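Local coordinates for protein alternansucrase (Leuconostoc mesenteroides, PDB 6HVG) that belongs to glycoside hydrolase family 70, with a TIM-barrel fold, a bound calcium ion and flanking repeats of the choline-binding type, at residues F576-D581 with F1101-L1106; R619-D624 with N1108-T1113; N772-F777 with G1097-L1102; R1089-T1094 with Q1160-P1165. One frame throughout, in Å; residues are numbered along the deposited sequence.

Overall arrangement
The four contacts lie together within the family 70 region, with centres 8 to 18 Å apart. Along the chain 576-581, 619-624 and 772-777 come first. The segment 1089-1094, the run from 1097 to 1113 and 1160-1165 follow. Contacts 1 and 3 share Phe1101 and Leu1102, and contact 2 uses the loop just after helix 1102-1105. Contact 4 uses the loop before this helix and reaches the antiparallel sheet of strands 580-582 and 1160-1161, which contact 1 also reaches. Contact 2 sits on strand 617-620 of the parallel barrel sheet. The region around helix 1102-1105 therefore gathers pieces that are hundreds of residues apart in sequence.

Contact 1 (F576-D581 with F1101-L1106); sequences FLLAND and FLDSFL. With CA (calcium ion), chain C.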
loop_
_atom_site.group_PDB
_atom_site.type_symbol
_atom_site.label_atom_id
_atom_site.label_comp_id
_atom_site.label_asym_id
_atom_site.label_seq_id
_atom_site.Cartn_x
_atom_site.Cartn_y
_atom_site.Cartn_z
ATOM N N PHE A 576 3.492 5.092 -10.916
ATOM C CA PHE A 576 3.785 5.714 -9.626
ATOM C C PHE A 576 3.842 4.685 -8.544
ATOM O O PHE A 576 2.933 3.887 -8.417
ATOM C CB PHE A 576 2.730 6.758 -9.295
ATOM C CG PHE A 576 2.701 7.890 -10.265
ATOM C CD1 PHE A 576 3.525 8.971 -10.101
ATOM C CD2 PHE A 576 1.900 7.825 -11.368
ATOM C CE1 PHE A 576 3.528 10.007 -11.017
ATOM C CE2 PHE A 576 1.880 8.844 -12.280
ATOM C CZ PHE A 576 2.701 9.940 -12.110
ATOM N N LEU A 577 4.936 4.710 -7.792
ATOM C CA LEU A 577 5.202 3.724 -6.780
ATOM C C LEU A 577 5.551 4.436 -5.503
ATOM O O LEU A 577 4.783 4.397 -4.539
ATOM C CB LEU A 577 6.341 2.794 -7.253
ATOM C CG LEU A 577 6.903 1.745 -6.280
ATOM C CD1 LEU A 577 5.828 0.775 -5.815
ATOM C CD2 LEU A 577 8.015 1.004 -6.994
ATOM N N LEU A 578 6.710 5.090 -5.475
ATOM C CA LEU A 578 7.187 5.758 -4.255
ATOM C C LEU A 578 7.900 7.026 -4.601
ATOM O O LEU A 578 8.524 7.140 -5.662
ATOM C CB LEU A 578 8.148 4.853 -3.463
ATOM C CG LEU A 578 7.530 3.667 -2.706
ATOM C CD1 LEU A 578 8.537 2.553 -2.458
ATOM C CD2 LEU A 578 6.972 4.108 -1.365
ATOM N N ALA A 579 7.828 7.971 -3.677
ATOM C CA ALA A 579 8.634 9.187 -3.687
ATOM C C ALA A 579 8.494 9.975 -4.974
ATOM O O ALA A 579 7.365 10.159 -5.470
ATOM C CB ALA A 579 10.096 8.887 -3.369
ATOM N N ASN A 580 9.606 10.501 -5.491
ATOM C CA ASN A 580 9.578 11.262 -6.715
ATOM C C ASN A 580 9.787 10.338 -7.869
ATOM O O ASN A 580 10.854 9.774 -8.003
ATOM C CB ASN A 580 10.682 12.298 -6.727
ATOM C CG ASN A 580 10.474 13.376 -5.699
ATOM O OD1 ASN A 580 9.700 14.323 -5.914
ATOM N ND2 ASN A 580 11.147 13.250 -4.595
ATOM N N ASP A 581 8.776 10.174 -8.711
ATOM C CA ASP A 581 8.853 9.218 -9.810
ATOM C C ASP A 581 9.613 9.858 -10.983
ATOM O O ASP A 581 9.211 10.875 -11.507
ATOM C CB ASP A 581 7.448 8.765 -10.214
ATOM C CG ASP A 581 7.451 7.731 -11.255
ATOM O OD1 ASP A 581 7.661 6.539 -10.945
ATOM O OD2 ASP A 581 7.182 8.106 -12.419
ATOM N N PHE A 1101 8.580 6.490 4.079
ATOM C CA PHE A 1101 8.480 5.040 3.831
ATOM C C PHE A 1101 9.571 4.266 4.590
ATOM O O PHE A 1101 10.614 4.830 4.893
ATOM C CB PHE A 1101 8.566 4.786 2.340
ATOM C CG PHE A 1101 8.172 3.405 1.933
ATOM C CD1 PHE A 1101 6.900 2.933 2.175
ATOM C CD2 PHE A 1101 9.088 2.575 1.280
ATOM C CE1 PHE A 1101 6.557 1.643 1.799
ATOM C CE2 PHE A 1101 8.761 1.297 0.898
ATOM C CZ PHE A 1101 7.490 0.827 1.155
ATOM N N LEU A 1102 9.339 2.983 4.882
ATOM C CA LEU A 1102 10.295 2.195 5.672
ATOM C C LEU A 1102 11.689 2.025 5.031
ATOM O O LEU A 1102 12.691 1.969 5.741
ATOM C CB LEU A 1102 9.707 0.852 6.107
ATOM C CG LEU A 1102 9.632 -0.397 5.217
ATOM C CD1 LEU A 1102 9.300 -1.561 6.107
ATOM C CD2 LEU A 1102 8.561 -0.277 4.156
ATOM N N ASP A 1103 11.747 1.990 3.701
ATOM C CA ASP A 1103 13.025 2.014 2.980
ATOM C C ASP A 1103 13.901 3.169 3.431
ATOM O O ASP A 1103 15.114 3.021 3.530
ATOM C CB ASP A 1103 12.819 2.140 1.472
ATOM C CG ASP A 1103 12.327 0.864 0.835
ATOM O OD1 ASP A 1103 12.096 -0.106 1.582
ATOM O OD2 ASP A 1103 12.154 0.865 -0.432
ATOM N N SER A 1104 13.283 4.317 3.682
ATOM C CA SER A 1104 14.018 5.523 3.993
ATOM C C SER A 1104 14.500 5.485 5.422
ATOM O O SER A 1104 15.692 5.675 5.683
ATOM C CB SER A 1104 13.177 6.771 3.743
ATOM O OG SER A 1104 13.993 7.930 3.724
ATOM N N PHE A 1105 13.605 5.245 6.362
ATOM C CA PHE A 1105 14.012 5.305 7.769
ATOM C C PHE A 1105 14.721 4.045 8.266
ATOM O O PHE A 1105 15.397 4.090 9.297
ATOM C CB PHE A 1105 12.853 5.741 8.694
ATOM C CG PHE A 1105 11.642 4.844 8.680
ATOM C CD1 PHE A 1105 11.650 3.655 9.381
ATOM C CD2 PHE A 1105 10.468 5.234 8.042
ATOM C CE1 PHE A 1105 10.546 2.833 9.395
ATOM C CE2 PHE A 1105 9.347 4.406 8.066
ATOM C CZ PHE A 1105 9.389 3.195 8.735
ATOM N N LEU A 1106 14.611 2.940 7.531
ATOM C CA LEU A 1106 15.452 1.774 7.804
ATOM C C LEU A 1106 16.767 1.744 6.998
ATOM O O LEU A 1106 17.505 0.776 7.050
ATOM C CB LEU A 1106 14.660 0.471 7.616
ATOM C CG LEU A 1106 13.500 0.219 8.599
ATOM C CD1 LEU A 1106 12.854 -1.123 8.313
ATOM C CD2 LEU A 1106 14.006 0.253 10.024
HETATM CA CA CA C . 7.686 5.212 -12.297
HETATM O O HOH W 1 9.872 5.900 -12.904
#
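The loop leading into calcium-binding strand 580-582 meets the start of helix 1102-1105 through Leu578 and Phe1101. Leu578 lays its forked end over one face of the Phe1101 ring. Its CD2 is 3.6 Å from the centroid of that ring and 13° off the normal, a CH-pi contact near the centre. The other branch leans toward the rim, with Leu578 CD1 3.6 Å from Phe1101 CE2. The two side chains cross at about a right angle. Phe1101 is the N-cap residue of the helix, and CD2 of Leu1102 lies over the opposite face of its ring, toward the rim. CG of Phe1101 lies anti to the backbone N (chi1 -167°), which carries the ring toward the 576-581 loop. Asp1103 OD2 lies in the plane of this ring at its edge, while Asp1103 OD1 bonds to Asn1108 ND2. The same segment 576-581 ends at the calcium site of the family 70 region. Asp581 OD1 binds the calcium ion at 1.9 Å, and a water oxygen binds the calcium ion at 2.4 Å. Glu575 O, Asn625 O and Asp1159 OD1 also bind the ion. The second carboxylate oxygen, Asp581 OD2, is hydrogen-bonded to Asn1249 ND2.

Contact 2 (R619-D624 with N1108-T1113); sequences RVDAVD and NGYAFT
Tyr1110 stands across the guanidinium of Arg619 at the C-terminal end of strand 617-620, one of the parallel strands of the TIM barrel. In this fold that end of the strands carries the active site. The Arg619 and Tyr1110 side chains cross at about a right angle, with their flat groups turned 67° apart. The hydroxyl oxygen of Tyr1110 sits over one face of the guanidinium, offset toward its rim, with Tyr1110 OH 3.6 Å from Arg619 NH1. No hydrogen bond joins this pair. Asp621 comes to the same ring obliquely, its OD1 3.6 Å from Tyr1110 CE1 and its carboxylate 34° from the ring plane. Arg619 runs extended to NE, then its guanidinium turns at the last torsion, with Asp621 OD1 in its plane. Arg619 NH1 also forms a salt bridge with Asp1155 OD1, and Tyr1110 OH makes a weak bond to Asp1155 OD2. His752 lies with its ring nearly parallel to that of Tyr1110. Asn1108 forms an Asx turn, with Tyr1110 N bonded to Asn1108 OD1 at 2.8 Å. The salt bridge between Arg619 NH1 and Asp621 OD1 spans 3.2 Å, is close to straight at 169°, and uses the anti lone pair of that oxygen.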
loop_
_atom_site.group_PDB
_atom_site.type_symbol
_atom_site.label_atom_id
_atom_site.label_comp_id
_atom_site.label_asym_id
_atom_site.label_seq_id
_atom_site.Cartn_x
_atom_site.Cartn_y
_atom_site.Cartn_z
ATOM N N ARG A 619 20.455 -6.184 -11.072
ATOM C CA ARG A 619 19.052 -6.447 -10.853
ATOM C C ARG A 619 18.303 -5.170 -11.221
ATOM O O ARG A 619 18.686 -4.084 -10.793
ATOM C CB ARG A 619 18.827 -6.763 -9.390
ATOM C CG ARG A 619 17.365 -6.827 -8.961
ATOM C CD ARG A 619 17.262 -6.948 -7.439
ATOM N NE ARG A 619 15.881 -6.954 -6.936
ATOM C CZ ARG A 619 15.115 -5.877 -6.759
ATOM N NH1 ARG A 619 15.581 -4.671 -7.023
ATOM N NH2 ARG A 619 13.868 -6.020 -6.317
ATOM N N VAL A 620 17.260 -5.297 -12.022
ATOM C CA VAL A 620 16.447 -4.153 -12.404
ATOM C C VAL A 620 15.273 -4.082 -11.448
ATOM O O VAL A 620 14.368 -4.923 -11.499
ATOM C CB VAL A 620 15.957 -4.263 -13.873
ATOM C CG1 VAL A 620 15.246 -2.988 -14.310
ATOM C CG2 VAL A 620 17.129 -4.545 -14.809
ATOM N N ASP A 621 15.309 -3.085 -10.567
ATOM C CA ASP A 621 14.254 -2.857 -9.571
ATOM C C ASP A 621 13.011 -2.278 -10.248
ATOM O O ASP A 621 13.115 -1.395 -11.089
ATOM C CB ASP A 621 14.774 -1.884 -8.505
ATOM C CG ASP A 621 13.727 -1.521 -7.445
ATOM O OD1 ASP A 621 13.395 -2.379 -6.572
ATOM O OD2 ASP A 621 13.258 -0.342 -7.476
ATOM N N ALA A 622 11.841 -2.790 -9.885
ATOM C CA ALA A 622 10.550 -2.166 -10.188
ATOM C C ALA A 622 10.291 -2.051 -11.676
ATOM O O ALA A 622 9.946 -0.983 -12.176
ATOM C CB ALA A 622 10.481 -0.788 -9.535
ATOM N N VAL A 623 10.467 -3.157 -12.382
ATOM C CA VAL A 623 10.362 -3.184 -13.838
ATOM C C VAL A 623 9.016 -2.663 -14.344
ATOM O O VAL A 623 8.958 -1.906 -15.307
ATOM C CB VAL A 623 10.595 -4.620 -14.355
ATOM C CG1 VAL A 623 10.247 -4.772 -15.838
ATOM C CG2 VAL A 623 12.045 -5.025 -14.126
ATOM N N ASP A 624 7.936 -3.085 -13.697
ATOM C CA ASP A 624 6.602 -2.730 -14.133
ATOM C C ASP A 624 6.198 -1.294 -13.794
ATOM O O ASP A 624 5.158 -0.816 -14.247
ATOM C CB ASP A 624 5.616 -3.736 -13.564
ATOM C CG ASP A 624 5.801 -5.150 -14.152
ATOM O OD1 ASP A 624 6.409 -5.279 -15.246
ATOM O OD2 ASP A 624 5.312 -6.128 -13.529
ATOM N N ASN A 1108 17.853 1.094 4.152
ATOM C CA ASN A 1108 18.181 -0.125 3.436
ATOM C C ASN A 1108 18.797 0.099 2.071
ATOM O O ASN A 1108 19.287 -0.853 1.436
ATOM C CB ASN A 1108 16.979 -1.067 3.349
ATOM C CG ASN A 1108 15.856 -0.504 2.532
ATOM O OD1 ASN A 1108 16.079 0.298 1.635
ATOM N ND2 ASN A 1108 14.646 -0.959 2.804
ATOM N N GLY A 1109 18.765 1.348 1.610
ATOM C CA GLY A 1109 19.422 1.712 0.343
ATOM C C GLY A 1109 18.496 1.861 -0.839
ATOM O O GLY A 1109 18.897 2.418 -1.852
ATOM N N TYR A 1110 17.263 1.358 -0.716
ATOM C CA TYR A 1110 16.252 1.556 -1.758
ATOM C C TYR A 1110 15.719 2.978 -1.822
ATOM O O TYR A 1110 15.178 3.369 -2.849
ATOM C CB TYR A 1110 15.092 0.570 -1.616
ATOM C CG TYR A 1110 15.445 -0.796 -2.135
ATOM C CD1 TYR A 1110 15.608 -1.020 -3.501
ATOM C CD2 TYR A 1110 15.675 -1.849 -1.273
ATOM C CE1 TYR A 1110 15.959 -2.265 -3.989
ATOM C CE2 TYR A 1110 16.025 -3.094 -1.756
ATOM C CZ TYR A 1110 16.164 -3.298 -3.104
ATOM O OH TYR A 1110 16.526 -4.545 -3.553
ATOM N N ALA A 1111 15.882 3.748 -0.743
ATOM C CA ALA A 1111 15.474 5.154 -0.721
ATOM C C ALA A 1111 16.713 6.011 -0.551
ATOM O O ALA A 1111 17.348 5.979 0.483
ATOM C CB ALA A 1111 14.485 5.403 0.410
ATOM N N PHE A 1112 17.024 6.804 -1.565
ATOM C CA PHE A 1112 18.252 7.552 -1.586
ATOM C C PHE A 1112 18.079 8.950 -2.154
ATOM O O PHE A 1112 17.195 9.202 -2.949
ATOM C CB PHE A 1112 19.301 6.811 -2.424
ATOM C CG PHE A 1112 18.773 6.267 -3.722
ATOM C CD1 PHE A 1112 18.716 7.073 -4.849
ATOM C CD2 PHE A 1112 18.352 4.947 -3.809
ATOM C CE1 PHE A 1112 18.217 6.589 -6.033
ATOM C CE2 PHE A 1112 17.859 4.442 -4.997
ATOM C CZ PHE A 1112 17.793 5.270 -6.116
ATOM N N THR A 1113 18.960 9.851 -1.731
ATOM C CA THR A 1113 19.039 11.215 -2.249
ATOM C C THR A 1113 20.031 11.336 -3.408
ATOM O O THR A 1113 19.758 12.022 -4.379
ATOM C CB THR A 1113 19.515 12.176 -1.143
ATOM O OG1 THR A 1113 20.653 11.591 -0.477
ATOM C CG2 THR A 1113 18.375 12.434 -0.143
#

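Contact 3 (N772-F777 with G1097-L1102); sequences NMQDTF and GGMSFL
Apolar packing carries this contact, at two separate points. At the first, the terminal methyl of Met1099 rests against the base of Gln774, with Met1099 CE 3.4 Å from Gln774 CB. The Met1099 chain is straight to SD and then bends (chi3 71°), which turns the methyl toward the 772-777 loop. At the second, Leu1102 approaches the edge of the Phe777 ring near its plane. Leu1102 CD1 is 4.1 Å from Phe777 CZ, and the two side chains meet at a slant. The Phe777 ring also meets that of Phe1105 edge-to-face.

Polar groups bond away from the interface, and no hydrogen bond crosses it. Gln774 leads its amide away, and its NE2 bonds to Trp529 O. Met1099 O accepts from Gln531 NE2. Both loops are thus tied to helix 528-531, which lies beside them. Between the two pieces the backbones come near without bonding: Gln774 O and Ser1100 O are 4.5 Å apart.

Backbone bonding shapes the first loop. A type I turn runs from Asn772 to Asp775 and is closed by Asp775 N to Asn772 O at 3.0 Å. The touching parts of the chain run 61° apart. One piece is the linker between helices 757-766 and 779-793. The other is the approach to helix 1102-1105. Such packing between excursions from different barrel strands is in keeping with the elaborated TIM barrel of family 70.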
loop_
_atom_site.group_PDB
_atom_site.type_symbol
_atom_site.label_atom_id
_atom_site.label_comp_id
_atom_site.label_asym_id
_atom_site.label_seq_id
_atom_site.Cartn_x
_atom_site.Cartn_y
_atom_site.Cartn_z
ATOM N N ASN A 772 -0.251 0.652 12.506
ATOM C CA ASN A 772 -0.473 0.466 11.063
ATOM C C ASN A 772 0.793 0.037 10.335
ATOM O O ASN A 772 1.898 0.376 10.749
ATOM C CB ASN A 772 -0.936 1.781 10.427
ATOM C CG ASN A 772 -2.361 2.135 10.770
ATOM O OD1 ASN A 772 -2.922 1.630 11.730
ATOM N ND2 ASN A 772 -2.953 3.010 9.979
ATOM N N MET A 773 0.627 -0.639 9.205
ATOM C CA MET A 773 1.768 -1.085 8.388
ATOM C C MET A 773 2.586 0.095 7.853
ATOM O O MET A 773 3.823 -0.006 7.701
ATOM C CB MET A 773 1.283 -1.972 7.236
ATOM C CG MET A 773 0.550 -3.224 7.707
ATOM S SD MET A 773 1.610 -4.656 7.995
ATOM C CE MET A 773 1.771 -5.274 6.319
ATOM N N GLN A 774 1.918 1.222 7.593
ATOM C CA GLN A 774 2.614 2.433 7.094
ATOM C C GLN A 774 3.162 3.313 8.204
ATOM O O GLN A 774 3.829 4.310 7.933
ATOM C CB GLN A 774 1.693 3.289 6.242
ATOM C CG GLN A 774 0.874 2.532 5.220
ATOM C CD GLN A 774 -0.515 2.209 5.710
ATOM O OE1 GLN A 774 -0.727 1.960 6.890
ATOM N NE2 GLN A 774 -1.467 2.198 4.795
ATOM N N ASP A 775 2.850 2.949 9.448
ATOM C CA ASP A 775 3.346 3.644 10.626
ATOM C C ASP A 775 4.891 3.706 10.629
ATOM O O ASP A 775 5.549 2.771 10.191
ATOM C CB ASP A 775 2.843 2.897 11.867
ATOM C CG ASP A 775 2.197 3.790 12.897
ATOM O OD1 ASP A 775 2.033 5.007 12.633
ATOM O OD2 ASP A 775 1.830 3.244 13.972
ATOM N N THR A 776 5.446 4.807 11.123
ATOM C CA THR A 776 6.881 4.952 11.272
ATOM C C THR A 776 7.351 4.243 12.539
ATOM O O THR A 776 6.811 4.490 13.618
ATOM C CB THR A 776 7.267 6.431 11.382
ATOM O OG1 THR A 776 6.949 7.067 10.159
ATOM C CG2 THR A 776 8.774 6.637 11.572
ATOM N N PHE A 777 8.378 3.398 12.419
ATOM C CA PHE A 777 8.921 2.720 13.583
ATOM C C PHE A 777 10.409 3.006 13.707
ATOM O O PHE A 777 11.109 3.149 12.714
ATOM C CB PHE A 777 8.621 1.200 13.610
ATOM C CG PHE A 777 9.046 0.461 12.397
ATOM C CD1 PHE A 777 10.345 0.001 12.281
ATOM C CD2 PHE A 777 8.138 0.189 11.400
ATOM C CE1 PHE A 777 10.757 -0.685 11.171
ATOM C CE2 PHE A 777 8.525 -0.523 10.288
ATOM C CZ PHE A 777 9.841 -0.960 10.169
ATOM N N GLY A 1097 7.622 16.463 3.147
ATOM C CA GLY A 1097 6.200 16.415 3.395
ATOM C C GLY A 1097 5.763 14.980 3.156
ATOM O O GLY A 1097 6.544 14.140 2.644
ATOM N N GLY A 1098 4.528 14.682 3.530
ATOM C CA GLY A 1098 3.947 13.388 3.200
ATOM C C GLY A 1098 4.443 12.268 4.078
ATOM O O GLY A 1098 5.190 12.492 5.036
ATOM N N MET A 1099 4.027 11.054 3.737
ATOM C CA MET A 1099 4.386 9.879 4.514
ATOM C C MET A 1099 5.811 9.441 4.186
ATOM O O MET A 1099 6.186 9.324 3.028
ATOM C CB MET A 1099 3.419 8.745 4.234
ATOM C CG MET A 1099 1.977 9.086 4.553
ATOM S SD MET A 1099 0.897 7.666 4.382
ATOM C CE MET A 1099 1.403 6.684 5.788
ATOM N N SER A 1100 6.609 9.231 5.226
ATOM C CA SER A 1100 7.914 8.608 5.095
ATOM C C SER A 1100 7.680 7.122 4.829
ATOM O O SER A 1100 6.672 6.553 5.289
ATOM C CB SER A 1100 8.702 8.814 6.384
ATOM O OG SER A 1100 10.070 8.476 6.203
ATOM N N PHE A 1101 8.580 6.490 4.079
ATOM C CA PHE A 1101 8.480 5.040 3.831
ATOM C C PHE A 1101 9.571 4.266 4.590
ATOM O O PHE A 1101 10.614 4.830 4.893
ATOM C CB PHE A 1101 8.566 4.786 2.340
ATOM C CG PHE A 1101 8.172 3.405 1.933
ATOM C CD1 PHE A 1101 6.900 2.933 2.175
ATOM C CD2 PHE A 1101 9.088 2.575 1.280
ATOM C CE1 PHE A 1101 6.557 1.643 1.799
ATOM C CE2 PHE A 1101 8.761 1.297 0.898
ATOM C CZ PHE A 1101 7.490 0.827 1.155
ATOM N N LEU A 1102 9.339 2.983 4.882
ATOM C CA LEU A 1102 10.295 2.195 5.672
ATOM C C LEU A 1102 11.689 2.025 5.031
ATOM O O LEU A 1102 12.691 1.969 5.741
ATOM C CB LEU A 1102 9.707 0.852 6.107
ATOM C CG LEU A 1102 9.632 -0.397 5.217
ATOM C CD1 LEU A 1102 9.300 -1.561 6.107
ATOM C CD2 LEU A 1102 8.561 -0.277 4.156
#

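Contact 4 (R1089-T1094 with Q1160-P1165); sequences RSSGDT and QIYALP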
loop_
_atom_site.group_PDB
_atom_site.type_symbol
_atom_site.label_atom_id
_atom_site.label_comp_id
_atom_site.label_asym_id
_atom_site.label_seq_id
_atom_site.Cartn_x
_atom_site.Cartn_y
_atom_site.Cartn_z
ATOM N N ARG A 1089 23.348 5.972 -0.792
ATOM C CA ARG A 1089 23.194 6.613 0.523
ATOM C C ARG A 1089 21.731 6.868 0.870
ATOM O O ARG A 1089 21.015 7.533 0.105
ATOM C CB ARG A 1089 23.938 7.945 0.598
ATOM C CG ARG A 1089 23.712 8.634 1.936
ATOM C CD ARG A 1089 24.694 9.744 2.195
ATOM N NE ARG A 1089 26.066 9.368 1.863
ATOM C CZ ARG A 1089 26.816 8.516 2.560
ATOM N NH1 ARG A 1089 26.352 7.918 3.654
ATOM N NH2 ARG A 1089 28.058 8.283 2.180
ATOM N N SER A 1090 21.320 6.386 2.042
ATOM C CA SER A 1090 19.940 6.525 2.469
ATOM C C SER A 1090 19.547 7.984 2.685
ATOM O O SER A 1090 20.349 8.798 3.176
ATOM C CB SER A 1090 19.687 5.752 3.749
ATOM O OG SER A 1090 18.393 6.036 4.266
ATOM N N SER A 1091 18.304 8.290 2.314
ATOM C CA SER A 1091 17.701 9.590 2.582
ATOM C C SER A 1091 17.266 9.695 4.046
ATOM O O SER A 1091 16.986 10.792 4.534
ATOM C CB SER A 1091 16.509 9.832 1.663
ATOM O OG SER A 1091 15.583 8.768 1.763
ATOM N N GLY A 1092 17.207 8.563 4.739
ATOM C CA GLY A 1092 17.113 8.559 6.196
ATOM C C GLY A 1092 15.805 9.088 6.766
ATOM O O GLY A 1092 14.724 8.752 6.276
ATOM N N ASP A 1093 15.915 9.921 7.800
ATOM C CA ASP A 1093 14.750 10.528 8.443
ATOM C C ASP A 1093 14.258 11.788 7.740
ATOM O O ASP A 1093 13.220 12.318 8.123
ATOM C CB ASP A 1093 15.068 10.844 9.906
ATOM C CG ASP A 1093 15.175 9.586 10.764
ATOM O OD1 ASP A 1093 14.598 8.553 10.375
ATOM O OD2 ASP A 1093 15.802 9.638 11.835
ATOM N N THR A 1094 14.979 12.245 6.714
ATOM C CA THR A 1094 14.614 13.462 5.989
ATOM C C THR A 1094 13.262 13.313 5.310
ATOM O O THR A 1094 13.012 12.333 4.633
ATOM C CB THR A 1094 15.681 13.833 4.939
ATOM O OG1 THR A 1094 16.961 13.921 5.580
ATOM C CG2 THR A 1094 15.358 15.182 4.265
ATOM N N GLN A 1160 12.785 5.835 -8.879
ATOM C CA GLN A 1160 12.584 7.002 -8.016
ATOM C C GLN A 1160 13.811 7.480 -7.262
ATOM O O GLN A 1160 14.845 6.822 -7.240
ATOM C CB GLN A 1160 11.416 6.760 -7.020
ATOM C CG GLN A 1160 11.726 5.885 -5.816
ATOM C CD GLN A 1160 11.898 4.412 -6.152
ATOM O OE1 GLN A 1160 11.105 3.850 -6.920
ATOM N NE2 GLN A 1160 12.912 3.769 -5.565
ATOM N N ILE A 1161 13.654 8.633 -6.618
ATOM C CA ILE A 1161 14.679 9.231 -5.791
ATOM C C ILE A 1161 13.957 9.992 -4.672
ATOM O O ILE A 1161 12.863 10.493 -4.893
ATOM C CB ILE A 1161 15.592 10.123 -6.660
ATOM C CG1 ILE A 1161 16.804 10.624 -5.874
ATOM C CG2 ILE A 1161 14.818 11.282 -7.262
ATOM C CD1 ILE A 1161 17.859 11.243 -6.760
ATOM N N TYR A 1162 14.544 10.050 -3.479
ATOM C CA TYR A 1162 13.881 10.645 -2.308
ATOM C C TYR A 1162 14.475 11.969 -1.860
ATOM O O TYR A 1162 15.599 12.294 -2.182
ATOM C CB TYR A 1162 13.977 9.710 -1.103
ATOM C CG TYR A 1162 13.074 8.491 -1.096
ATOM C CD1 TYR A 1162 13.220 7.473 -2.032
ATOM C CD2 TYR A 1162 12.124 8.321 -0.089
ATOM C CE1 TYR A 1162 12.442 6.330 -1.973
ATOM C CE2 TYR A 1162 11.328 7.191 -0.036
ATOM C CZ TYR A 1162 11.495 6.194 -0.971
ATOM O OH TYR A 1162 10.722 5.057 -0.868
ATOM N N ALA A 1163 13.701 12.710 -1.078
ATOM C CA ALA A 1163 14.194 13.839 -0.299
ATOM C C ALA A 1163 15.146 14.770 -1.053
ATOM O O ALA A 1163 16.334 14.890 -0.698
ATOM C CB ALA A 1163 14.845 13.323 0.959
ATOM N N LEU A 1164 14.613 15.430 -2.082
ATOM C CA LEU A 1164 15.342 16.449 -2.835
ATOM C C LEU A 1164 15.136 17.807 -2.133
ATOM O O LEU A 1164 14.010 18.171 -1.849
ATOM C CB LEU A 1164 14.820 16.495 -4.264
ATOM C CG LEU A 1164 14.929 15.153 -5.001
ATOM C CD1 LEU A 1164 13.953 15.066 -6.153
ATOM C CD2 LEU A 1164 16.332 14.899 -5.511
ATOM N N PRO A 1165 16.226 18.547 -1.837
ATOM C CA PRO A 1165 16.120 19.691 -0.926
ATOM C C PRO A 1165 15.565 21.000 -1.517
ATOM O O PRO A 1165 15.216 21.898 -0.755
ATOM C CB PRO A 1165 17.566 19.914 -0.488
ATOM C CG PRO A 1165 18.371 19.467 -1.658
ATOM C CD PRO A 1165 17.630 18.280 -2.211
#
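Ser1091 holds its hydroxyl between the backbone N and the carbonyl carbon (chi1 54°), and this sets OG beside Tyr1162. Tyr1162 has its CG anti to the carbonyl carbon (chi1 -75°), which leads the ring away from the turn, while its CB faces the serine. Ser1091 OG is 3.4 Å from Tyr1162 CB, a packing contact and not a bond, and it lies obliquely to the ring. Three small groups gather next to it. Ser1091 CB is 3.9 Å from Ala1163 CB, and Thr1094 CG2 reaches the same methyl, 3.8 Å from Ala1163 CB.

The 1089-1094 piece is shaped by two turns. Ser1090 OG accepts from Gly1092 N at 2.8 Å, an ST turn. A type II' turn follows from Ser1091 to Thr1094, with Gly1092 at positive phi in its second position. Its closing bond, Thr1094 N to Ser1091 O, is weak, and Thr1094 OG1 adds a weak bond to the same carbonyl. The 1160-1165 piece leaves strand 1160-1161 at the edge of an antiparallel sheet. Alongside both runs the 1111-1112 backbone, which bonds to Ser1091 and to Tyr1162.

Ser1091 OG is hydrogen-bonded to Ser1104 OG, which also bonds to Gly1092 O. The turn is therefore tied by hydrogen bonds to helix 1102-1105, whereas its meeting with Tyr1162 and Ala1163 rests on van der Waals packing.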